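PDB 4J8L: uncharacterized protein YhfS from Escherichia coli, which is of unknown function but carries covalently attached pyridoxal 5'-phosphate and probably belongs among the aminotransferase-like enzymes that use this cofactor. Local coordinates for residues Ala65-Leu70 with Gly208-Ile213; Ala167-Asn172 with Cys185-Ser190. All coordinates share one frame; numbering follows the deposited sequence.

Interaction 1. Residues Ala65-Leu70 with Gly208-Ile213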
ATOM      1  N   ALA A  65      -9.227  -1.119 -15.215  1.00 19.70           N
ATOM      2  CA  ALA A  65     -10.121  -2.120 -14.663  1.00 18.57           C
ATOM      3  C   ALA A  65     -11.542  -1.877 -15.146  1.00 19.47           C
ATOM      4  O   ALA A  65     -11.867  -0.802 -15.649  1.00 18.68           O
ATOM      5  CB  ALA A  65     -10.067  -2.090 -13.137  1.00 18.60           C
ATOM      6  N   GLN A  66     -12.384  -2.890 -14.997  1.00 18.06           N
ATOM      7  CA  GLN A  66     -13.771  -2.784 -15.408  1.00 19.15           C
ATOM      8  C   GLN A  66     -14.579  -1.876 -14.488  1.00 22.20           C
ATOM      9  O   GLN A  66     -15.477  -1.156 -14.944  1.00 22.52           O
ATOM     10  CB  GLN A  66     -14.394  -4.165 -15.427  1.00 18.26           C
ATOM     11  CG  GLN A  66     -13.837  -5.045 -16.527  1.00 22.40           C
ATOM     12  CD  GLN A  66     -14.484  -6.405 -16.568  1.00 25.14           C
ATOM     13  OE1 GLN A  66     -15.070  -6.855 -15.588  1.00 23.86           O
ATOM     14  NE2 GLN A  66     -14.396  -7.066 -17.717  1.00 32.33           N
ATOM     15  N   ALA A  67     -14.261  -1.916 -13.199  1.00 18.29           N
ATOM     16  CA  ALA A  67     -15.098  -1.263 -12.201  1.00 17.44           C
ATOM     17  C   ALA A  67     -14.330  -0.967 -10.914  1.00 19.68           C
ATOM     18  O   ALA A  67     -13.221  -1.461 -10.706  1.00 19.13           O
ATOM     19  CB  ALA A  67     -16.311  -2.126 -11.897  1.00 17.53           C
ATOM     20  N   ALA A  68     -14.928  -0.147 -10.055  1.00 16.37           N
ATOM     21  CA  ALA A  68     -14.356   0.121  -8.741  1.00 15.66           C
ATOM     22  C   ALA A  68     -15.435   0.452  -7.719  1.00 20.12           C
ATOM     23  O   ALA A  68     -16.534   0.881  -8.069  1.00 16.34           O
ATOM     24  CB  ALA A  68     -13.334   1.258  -8.817  1.00 15.09           C
ATOM     25  N   ALA A  69     -15.121   0.234  -6.447  1.00 16.27           N
ATOM     26  CA  ALA A  69     -16.010   0.641  -5.367  1.00 15.46           C
ATOM     27  C   ALA A  69     -15.196   1.240  -4.243  1.00 16.31           C
ATOM     28  O   ALA A  69     -14.196   0.661  -3.822  1.00 16.47           O
ATOM     29  CB  ALA A  69     -16.816  -0.548  -4.849  1.00 18.27           C
ATOM     30  N   LEU A  70     -15.623   2.398  -3.753  1.00 12.69           N
ATOM     31  CA  LEU A  70     -15.049   2.949  -2.528  1.00 12.00           C
ATOM     32  C   LEU A  70     -15.824   2.363  -1.349  1.00 13.77           C
ATOM     33  O   LEU A  70     -17.049   2.187  -1.426  1.00 15.34           O
ATOM     34  CB  LEU A  70     -15.139   4.487  -2.541  1.00 14.57           C
ATOM     35  CG  LEU A  70     -14.300   5.161  -3.633  1.00 13.98           C
ATOM     36  CD1 LEU A  70     -14.506   6.690  -3.633  1.00 16.23           C
ATOM     37  CD2 LEU A  70     -12.833   4.828  -3.438  1.00 20.12           C
ATOM     38  N   GLY A 208     -11.309  -3.482  -9.920  1.00 17.16           N
ATOM     39  CA  GLY A 208     -11.099  -4.664 -10.738  1.00 20.13           C
ATOM     40  C   GLY A 208     -12.311  -5.118 -11.520  1.00 18.18           C
ATOM     41  O   GLY A 208     -13.059  -4.305 -12.047  1.00 18.59           O
ATOM     42  N   ASP A 209     -12.502  -6.430 -11.583  1.00 18.92           N
ATOM     43  CA  ASP A 209     -13.551  -7.027 -12.408  1.00 19.97           C
ATOM     44  C   ASP A 209     -14.956  -6.666 -11.933  1.00 19.79           C
ATOM     45  O   ASP A 209     -15.240  -6.666 -10.731  1.00 19.14           O
ATOM     46  CB  ASP A 209     -13.387  -8.550 -12.437  1.00 20.88           C
ATOM     47  CG  ASP A 209     -12.115  -8.991 -13.139  1.00 23.80           C
ATOM     48  OD1 ASP A 209     -11.430  -8.152 -13.767  1.00 23.60           O
ATOM     49  OD2 ASP A 209     -11.806 -10.198 -13.078  1.00 24.91           O
ATOM     50  N   ALA A 210     -15.834  -6.378 -12.891  1.00 20.70           N
ATOM     51  CA  ALA A 210     -17.203  -5.965 -12.605  1.00 21.52           C
ATOM     52  C   ALA A 210     -18.005  -6.982 -11.790  1.00 20.77           C
ATOM     53  O   ALA A 210     -18.781  -6.599 -10.913  1.00 22.39           O
ATOM     54  CB  ALA A 210     -17.940  -5.632 -13.910  1.00 21.47           C
ATOM     55  N   ASP A 211     -17.842  -8.272 -12.076  1.00 22.13           N
ATOM     56  CA  ASP A 211     -18.614  -9.258 -11.322  1.00 24.52           C
ATOM     57  C   ASP A 211     -18.268  -9.193  -9.827  1.00 22.40           C
ATOM     58  O   ASP A 211     -19.152  -9.264  -8.975  1.00 24.44           O
ATOM     59  CB  ASP A 211     -18.523 -10.678 -11.912  1.00 28.36           C
ATOM     60  CG  ASP A 211     -17.106 -11.236 -11.958  1.00 29.82           C
ATOM     61  OD1 ASP A 211     -16.133 -10.526 -11.655  1.00 29.78           O
ATOM     62  OD2 ASP A 211     -16.968 -12.418 -12.336  1.00 33.83           O
ATOM     63  N   VAL A 212     -16.994  -8.999  -9.513  1.00 20.55           N
ATOM     64  CA  VAL A 212     -16.594  -8.856  -8.115  1.00 20.19           C
ATOM     65  C   VAL A 212     -17.095  -7.546  -7.495  1.00 20.45           C
ATOM     66  O   VAL A 212     -17.680  -7.545  -6.409  1.00 19.67           O
ATOM     67  CB  VAL A 212     -15.069  -8.929  -7.948  1.00 19.66           C
ATOM     68  CG1 VAL A 212     -14.696  -8.769  -6.474  1.00 20.12           C
ATOM     69  CG2 VAL A 212     -14.549 -10.238  -8.509  1.00 23.05           C
ATOM     70  N   ILE A 213     -16.861  -6.432  -8.185  1.00 18.89           N
ATOM     71  CA  ILE A 213     -17.292  -5.126  -7.695  1.00 17.33           C
ATOM     72  C   ILE A 213     -18.809  -5.079  -7.494  1.00 18.57           C
ATOM     73  O   ILE A 213     -19.288  -4.523  -6.504  1.00 19.16           O
ATOM     74  CB  ILE A 213     -16.856  -4.001  -8.648  1.00 18.49           C
ATOM     75  CG1 ILE A 213     -15.329  -3.984  -8.774  1.00 19.07           C
ATOM     76  CG2 ILE A 213     -17.367  -2.631  -8.165  1.00 18.46           C
ATOM     77  CD1 ILE A 213     -14.603  -3.841  -7.444  1.00 20.17           C
TER
HETATM   78  O   HOH W   1     -10.956  -5.469 -14.424  1.00 22.40           O
HETATM   79  O   HOH W   2     -16.442  -9.147 -14.640  1.00 25.51           O

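Interaction 2. Residues Ala167-Asn172 with Cys185-Ser190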
ATOM      1  N   ALA A 167      -7.815 -14.139  -7.776  1.00 20.20           N
ATOM      2  CA  ALA A 167      -6.764 -13.536  -6.971  1.00 19.72           C
ATOM      3  C   ALA A 167      -7.073 -12.097  -6.586  1.00 20.18           C
ATOM      4  O   ALA A 167      -7.490 -11.288  -7.418  1.00 19.53           O
ATOM      5  CB  ALA A 167      -5.427 -13.611  -7.693  1.00 25.67           C
ATOM      6  N   LEU A 168      -6.855 -11.795  -5.311  1.00 16.53           N
ATOM      7  CA  LEU A 168      -6.957 -10.431  -4.808  1.00 17.01           C
ATOM      8  C   LEU A 168      -5.571  -9.940  -4.436  1.00 18.93           C
ATOM      9  O   LEU A 168      -4.796 -10.674  -3.828  1.00 18.49           O
ATOM     10  CB  LEU A 168      -7.847 -10.410  -3.567  1.00 19.21           C
ATOM     11  CG  LEU A 168      -8.026  -9.095  -2.809  1.00 15.85           C
ATOM     12  CD1 LEU A 168      -9.418  -9.069  -2.214  1.00 20.25           C
ATOM     13  CD2 LEU A 168      -6.974  -8.922  -1.702  1.00 16.81           C
ATOM     14  N   THR A 169      -5.252  -8.696  -4.784  1.00 14.65           N
ATOM     15  CA  THR A 169      -3.999  -8.122  -4.322  1.00 16.53           C
ATOM     16  C   THR A 169      -4.216  -7.052  -3.263  1.00 17.24           C
ATOM     17  O   THR A 169      -5.153  -6.253  -3.327  1.00 18.62           O
ATOM     18  CB  THR A 169      -3.152  -7.542  -5.469  1.00 17.22           C
ATOM     19  OG1 THR A 169      -3.944  -6.622  -6.233  1.00 17.82           O
ATOM     20  CG2 THR A 169      -2.646  -8.662  -6.373  1.00 16.66           C
ATOM     21  N   ASP A 170      -3.319  -7.064  -2.285  1.00 15.55           N
ATOM     22  CA  ASP A 170      -3.213  -6.041  -1.257  1.00 14.46           C
ATOM     23  C   ASP A 170      -2.125  -5.103  -1.757  1.00 13.87           C
ATOM     24  O   ASP A 170      -0.942  -5.413  -1.677  1.00 17.92           O
ATOM     25  CB  ASP A 170      -2.792  -6.731   0.051  1.00 14.01           C
ATOM     26  CG  ASP A 170      -2.480  -5.755   1.186  1.00 15.26           C
ATOM     27  OD1 ASP A 170      -2.382  -4.533   0.961  1.00 15.74           O
ATOM     28  OD2 ASP A 170      -2.303  -6.233   2.324  1.00 15.17           O
ATOM     29  N   ASP A 171      -2.529  -3.947  -2.274  1.00 15.41           N
ATOM     30  CA  ASP A 171      -1.605  -3.044  -2.964  1.00 15.26           C
ATOM     31  C   ASP A 171      -1.180  -1.857  -2.106  1.00 15.77           C
ATOM     32  O   ASP A 171      -0.574  -0.911  -2.622  1.00 16.73           O
ATOM     33  CB  ASP A 171      -2.238  -2.524  -4.267  1.00 14.83           C
ATOM     34  CG  ASP A 171      -2.435  -3.622  -5.299  1.00 19.64           C
ATOM     35  OD1 ASP A 171      -1.441  -4.009  -5.943  1.00 16.93           O
ATOM     36  OD2 ASP A 171      -3.584  -4.095  -5.469  1.00 17.01           O
ATOM     37  N   ASN A 172      -1.499  -1.895  -0.814  1.00 16.48           N
ATOM     38  CA  ASN A 172      -1.134  -0.788   0.070  1.00 14.65           C
ATOM     39  C   ASN A 172       0.340  -0.444   0.030  1.00 15.69           C
ATOM     40  O   ASN A 172       1.192  -1.337   0.075  1.00 18.10           O
ATOM     41  CB  ASN A 172      -1.564  -1.062   1.508  1.00 15.00           C
ATOM     42  CG  ASN A 172      -3.060  -1.014   1.659  1.00 16.72           C
ATOM     43  OD1 ASN A 172      -3.650   0.066   1.632  1.00 15.40           O
ATOM     44  ND2 ASN A 172      -3.692  -2.183   1.775  1.00 17.90           N
ATOM     45  N   CYS A 185      -2.088  -6.076 -13.677  1.00 23.48           N
ATOM     46  CA  CYS A 185      -1.182  -7.133 -14.118  1.00 24.18           C
ATOM     47  C   CYS A 185      -1.651  -8.545 -13.755  1.00 28.57           C
ATOM     48  O   CYS A 185      -0.836  -9.447 -13.518  1.00 26.08           O
ATOM     49  CB  CYS A 185       0.249  -6.874 -13.628  1.00 23.01           C
ATOM     50  SG  CYS A 185       0.486  -6.834 -11.827  1.00 26.10           S
ATOM     51  N   GLY A 186      -2.964  -8.743 -13.722  1.00 23.22           N
ATOM     52  CA  GLY A 186      -3.499 -10.087 -13.619  1.00 25.53           C
ATOM     53  C   GLY A 186      -4.490 -10.404 -12.514  1.00 26.95           C
ATOM     54  O   GLY A 186      -5.169 -11.429 -12.574  1.00 25.53           O
ATOM     55  N   ALA A 187      -4.579  -9.549 -11.503  1.00 22.39           N
ATOM     56  CA  ALA A 187      -5.482  -9.799 -10.382  1.00 22.63           C
ATOM     57  C   ALA A 187      -6.935  -9.529 -10.751  1.00 20.84           C
ATOM     58  O   ALA A 187      -7.235  -8.667 -11.593  1.00 22.14           O
ATOM     59  CB  ALA A 187      -5.086  -8.948  -9.166  1.00 18.61           C
ATOM     60  N   ASN A 188      -7.843 -10.254 -10.114  1.00 20.13           N
ATOM     61  CA  ASN A 188      -9.261  -9.988 -10.305  1.00 19.96           C
ATOM     62  C   ASN A 188      -9.693  -8.698  -9.629  1.00 19.67           C
ATOM     63  O   ASN A 188     -10.525  -7.985 -10.161  1.00 20.11           O
ATOM     64  CB  ASN A 188     -10.105 -11.169  -9.854  1.00 21.22           C
ATOM     65  CG  ASN A 188      -9.784 -12.407 -10.637  1.00 24.91           C
ATOM     66  OD1 ASN A 188      -8.952 -13.210 -10.224  1.00 24.62           O
ATOM     67  ND2 ASN A 188     -10.393 -12.538 -11.810  1.00 29.96           N
ATOM     68  N   VAL A 189      -9.123  -8.404  -8.463  1.00 18.10           N
ATOM     69  CA  VAL A 189      -9.299  -7.089  -7.843  1.00 17.03           C
ATOM     70  C   VAL A 189      -8.050  -6.663  -7.096  1.00 17.14           C
ATOM     71  O   VAL A 189      -7.360  -7.499  -6.489  1.00 18.78           O
ATOM     72  CB  VAL A 189     -10.488  -7.024  -6.840  1.00 21.53           C
ATOM     73  CG1 VAL A 189     -11.835  -6.969  -7.567  1.00 24.30           C
ATOM     74  CG2 VAL A 189     -10.439  -8.183  -5.850  1.00 24.12           C
ATOM     75  N   SER A 190      -7.773  -5.363  -7.172  1.00 15.89           N
ATOM     76  CA  SER A 190      -6.805  -4.681  -6.317  1.00 15.23           C
ATOM     77  C   SER A 190      -7.517  -4.076  -5.122  1.00 18.17           C
ATOM     78  O   SER A 190      -8.700  -3.755  -5.198  1.00 16.42           O
ATOM     79  CB  SER A 190      -6.126  -3.543  -7.082  1.00 15.02           C
ATOM     80  OG  SER A 190      -4.993  -3.982  -7.808  1.00 19.49           O
TER

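Interaction 1. Residues Ala65-Leu70 with Gly208-Ile213
Q66 meets the first turn of helix 210-219 with the tip of its side chain: OE1 accepts the backbone N-H of A210 at 2.8 Å, the donor lying in the plane of the amide carbonyl and the bond almost straight (171°). Beyond CG the glutamine chain is extended (chi2 -178°), which carries CD out toward the start of the helix. Next to it A67 and G208 form an antiparallel hydrogen-bonded pair, with A67 N to G208 O and G208 N to A67 O each 2.9 Å long. Both Q66 and A67 face G208, a classic beta bulge at the start of the strand. I213 of the helix packs against this backbone. Its CG1 lies 3.8 Å from A67 CB, while CG2 sits 3.6 Å from A68 O and 4.0 Å from A69 CB. A65 CB packs on G208 CA, and the backbone angles of G208 would drive any side chain into the preceding carbonyl oxygen.

Two waters form the next shell. One accepts from Q66 N and donates to D209 OD1; the other donates to Q66 OE1 and accepts from D211 N, 3.0 Å away. D209 occupies the N-cap position without a capping bond of its own, its OD2 being held by N188 ND2. The amides of A210 and D211, which have no preceding turn to bond to, thus find acceptors in a glutamine oxygen gripped by two donors and in the water it holds, and the helix end would probably polarise that carbonyl further.

Interaction 2. Residues Ala167-Asn172 with Cys185-Ser190
T169 and S190 turn their hydroxyls toward one carboxylate oxygen, and their first torsions explain how. OG1 of T169 sits between the backbone N and the carbonyl carbon (chi1 53°), whereas OG of S190 lies beside its own backbone N, anti to the carbonyl carbon (chi1 -87°). Each donates to D171 OD2 at 2.7 Å, from opposite faces of the carboxylate plane: the OG1 bond from T169 comes in on the syn side, that of S190 OG from well above the plane. The other oxygen, D171 OD1, takes H142 ND1 and the backbone N of G182, and S190 OG is also bonded to C183 N, making this buried carboxylate a hub between strand ends and loop. An alanine in place of D171 would probably leave the T169 and S190 hydroxyls without their shared acceptor, and H142 ND1 and G182 N without the oxygen they share.

Next to this cluster the strands run parallel, L168 beside V189 and T169 beside S190. T169 N donates to V189 O at 3.0 Å, nearly straight (166°). A167 O accepts N188 N at 2.9 Å and, weakly, V189 N at 3.5 Å, while A167 N gives its hydrogen to N188 OD1, the side chain of N188 thus extending the ladder past the strand. On one face L168 CD1 packs against V189 CG2 at 3.9 Å; on the other, T169 CG2 meets A187 CB at 3.7 Å. Within 167-172, N172 ND2 reaches over the carboxylate plane of D170 to OD1. A parallel strand that ends in an aspartate near the cofactor's pyridine nitrogen, here D170 at the end of strand 167-170, is characteristic of the large domain of fold-type I pyridoxal phosphate enzymes, with which this mixed sheet is consistent.

Overall arrangement
Interactions 1 and 2 belong to one seven-stranded mixed sheet, whose order runs 67-72, 203-208, 189-193, 167-170 from one edge inward; their centres lie 11 Å apart. Along the chain, 167-172 with 185-190 is nested within the loop closed by interaction 1. They touch directly where D209 N lies 2.9 Å from N188 O, a probable hydrogen bond, and where V212 CG1 packs 3.6 Å from V189 CG1. Interaction 1 is the more peripheral, joining edge strand 67-72 to the end of strand 203-208 and the helix that follows it. Interaction 2 leads to the cofactor: D170 OD2 comes close to N1 of the pyridoxal-modified lysine at position 196.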